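Local atomic coordinates of proteasome activator protein PA26 (Trypanosoma brucei, PDB entry 1YAR), a protein that binds as a ring to the end of the 20S proteasome and opens its gate, probably letting small substrates and products pass. Residues Ala36-Glu41 against His85-Gln90. Residues are numbered along the deposited sequence; the frame is centred on the assembly and turned at random.
Sequences AGTLQE and HNVYCQ
Thr38 lays its methyl CG2 against methyl CG2 of Val87 at 3.8 Å, a van der Waals touch between two buried side chains that cross at a slant. This is the direct apolar contact between the two helical turns, and their nearest CA atoms, those of Thr38 and Val87, stay 8.0 Å apart. In Thr38 the methyl lies anti to the backbone N, while OG1 swings back beside that N (chi1 -62°). This rotation gives the residue two uses: CG2 faces Val87, and the hydroxyl reaches a bridging water. Thr38 OG1 meets the water oxygen at 2.7 Å, and the same water donates a hydrogen bond of 2.8 Å to Gln90 OE1. The water thus spans a gap too wide for a direct bond, Thr38 OG1 and Gln90 OE1 being 4.3 Å apart. Gln90 OE1 also accepts a hydrogen bond from the indole NE1 of Trp34, one turn earlier on the helix that carries Thr38, so two donors hold the amide oxygen; Thr38 OG1 has a second, weak hydrogen bond with Glu33 O. Nearby, Glu41 forms a salt bridge with Arg79, a further tie between the same two helices. The contact joins helix 24-57 to helix 71-99 within the helical bundle of the PA28-like subunit; Leu39 packs on helix 183-226, whereas His85, Tyr88 and Cys89 pack against a neighbouring subunit.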
loop_
_atom_site.group_PDB
_atom_site.type_symbol
_atom_site.label_atom_id
_atom_site.label_comp_id
_atom_site.label_asym_id
_atom_site.label_seq_id
_atom_site.Cartn_x
_atom_site.Cartn_y
_atom_site.Cartn_z
ATOM N N ALA O 36 102.888 -9.756 -32.888
ATOM C CA ALA O 36 103.864 -10.783 -33.230
ATOM C C ALA O 36 105.274 -10.199 -33.320
ATOM O O ALA O 36 105.968 -10.075 -32.293
ATOM C CB ALA O 36 103.463 -11.474 -34.544
ATOM N N GLY O 37 105.679 -9.823 -34.534
ATOM C CA GLY O 37 107.036 -9.341 -34.804
ATOM C C GLY O 37 107.487 -8.108 -34.030
ATOM O O GLY O 37 108.650 -8.007 -33.650
ATOM N N THR O 38 106.580 -7.160 -33.804
ATOM C CA THR O 38 106.939 -5.916 -33.093
ATOM C C THR O 38 107.387 -6.189 -31.663
ATOM O O THR O 38 108.463 -5.768 -31.268
ATOM C CB THR O 38 105.777 -4.936 -33.109
ATOM O OG1 THR O 38 105.493 -4.590 -34.470
ATOM C CG2 THR O 38 106.179 -3.579 -32.468
ATOM N N LEU O 39 106.571 -6.903 -30.904
ATOM C CA LEU O 39 106.928 -7.244 -29.522
ATOM C C LEU O 39 108.198 -8.091 -29.427
ATOM O O LEU O 39 109.015 -7.920 -28.500
ATOM C CB LEU O 39 105.753 -7.908 -28.810
ATOM C CG LEU O 39 104.595 -6.924 -28.544
ATOM C CD1 LEU O 39 103.314 -7.678 -28.232
ATOM C CD2 LEU O 39 104.954 -5.971 -27.411
ATOM N N GLN O 40 108.349 -9.016 -30.381
ATOM C CA GLN O 40 109.587 -9.793 -30.509
ATOM C C GLN O 40 110.811 -8.895 -30.773
ATOM O O GLN O 40 111.843 -9.094 -30.149
ATOM C CB GLN O 40 109.445 -10.866 -31.592
ATOM C CG GLN O 40 108.453 -11.976 -31.266
ATOM C CD GLN O 40 108.136 -12.848 -32.491
ATOM O OE1 GLN O 40 108.963 -12.952 -33.407
ATOM N NE2 GLN O 40 106.935 -13.451 -32.520
ATOM N N GLU O 41 110.701 -7.905 -31.663
ATOM C CA GLU O 41 111.828 -6.992 -31.930
ATOM C C GLU O 41 112.138 -6.141 -30.688
ATOM O O GLU O 41 113.303 -5.964 -30.313
ATOM C CB GLU O 41 111.583 -6.130 -33.174
ATOM C CG GLU O 41 112.578 -4.984 -33.422
ATOM C CD GLU O 41 114.017 -5.433 -33.735
ATOM O OE1 GLU O 41 114.263 -6.650 -33.944
ATOM O OE2 GLU O 41 114.922 -4.560 -33.775
ATOM N N HIS O 85 110.417 4.516 -35.057
ATOM C CA HIS O 85 109.988 5.021 -36.371
ATOM C C HIS O 85 108.864 4.160 -36.964
ATOM O O HIS O 85 107.823 4.691 -37.365
ATOM C CB HIS O 85 111.202 5.102 -37.326
ATOM C CG HIS O 85 110.862 5.426 -38.756
ATOM N ND1 HIS O 85 111.757 5.224 -39.788
ATOM C CD2 HIS O 85 109.762 5.979 -39.323
ATOM C CE1 HIS O 85 111.210 5.609 -40.930
ATOM N NE2 HIS O 85 109.999 6.067 -40.678
ATOM N N ASN O 86 109.080 2.844 -37.031
ATOM C CA ASN O 86 108.088 1.924 -37.586
ATOM C C ASN O 86 106.749 1.929 -36.828
ATOM O O ASN O 86 105.678 1.990 -37.428
ATOM C CB ASN O 86 108.642 0.495 -37.608
ATOM C CG ASN O 86 109.733 0.305 -38.656
ATOM O OD1 ASN O 86 109.874 1.120 -39.577
ATOM N ND2 ASN O 86 110.503 -0.770 -38.521
ATOM N N VAL O 87 106.834 1.841 -35.503
ATOM C CA VAL O 87 105.651 1.868 -34.649
ATOM C C VAL O 87 104.877 3.172 -34.835
ATOM O O VAL O 87 103.647 3.147 -34.926
ATOM C CB VAL O 87 106.017 1.630 -33.171
ATOM C CG1 VAL O 87 104.811 1.926 -32.259
ATOM C CG2 VAL O 87 106.509 0.161 -32.979
ATOM N N TYR O 88 105.587 4.299 -34.918
ATOM C CA TYR O 88 104.937 5.597 -35.172
ATOM C C TYR O 88 104.116 5.581 -36.471
ATOM O O TYR O 88 102.975 6.020 -36.493
ATOM C CB TYR O 88 105.967 6.732 -35.234
ATOM C CG TYR O 88 105.391 8.134 -35.390
ATOM C CD1 TYR O 88 105.247 8.965 -34.280
ATOM C CD2 TYR O 88 105.032 8.646 -36.645
ATOM C CE1 TYR O 88 104.753 10.253 -34.402
ATOM C CE2 TYR O 88 104.525 9.951 -36.775
ATOM C CZ TYR O 88 104.394 10.743 -35.638
ATOM O OH TYR O 88 103.920 12.026 -35.721
ATOM N N CYS O 89 104.724 5.115 -37.560
ATOM C CA CYS O 89 104.027 5.095 -38.851
ATOM C C CYS O 89 102.845 4.108 -38.861
ATOM O O CYS O 89 101.806 4.371 -39.464
ATOM C CB CYS O 89 105.025 4.847 -40.009
ATOM S SG CYS O 89 106.219 6.201 -40.223
ATOM N N GLN O 90 102.995 2.980 -38.181
ATOM C CA GLN O 90 101.912 2.013 -38.038
ATOM C C GLN O 90 100.750 2.593 -37.201
ATOM O O GLN O 90 99.586 2.412 -37.545
ATOM C CB GLN O 90 102.463 0.733 -37.425
ATOM C CG GLN O 90 103.265 -0.081 -38.488
ATOM C CD GLN O 90 104.313 -1.011 -37.912
ATOM O OE1 GLN O 90 104.508 -1.094 -36.694
ATOM N NE2 GLN O 90 105.015 -1.719 -38.811
HETATM O O HOH W 1 106.731 -2.463 -35.660
#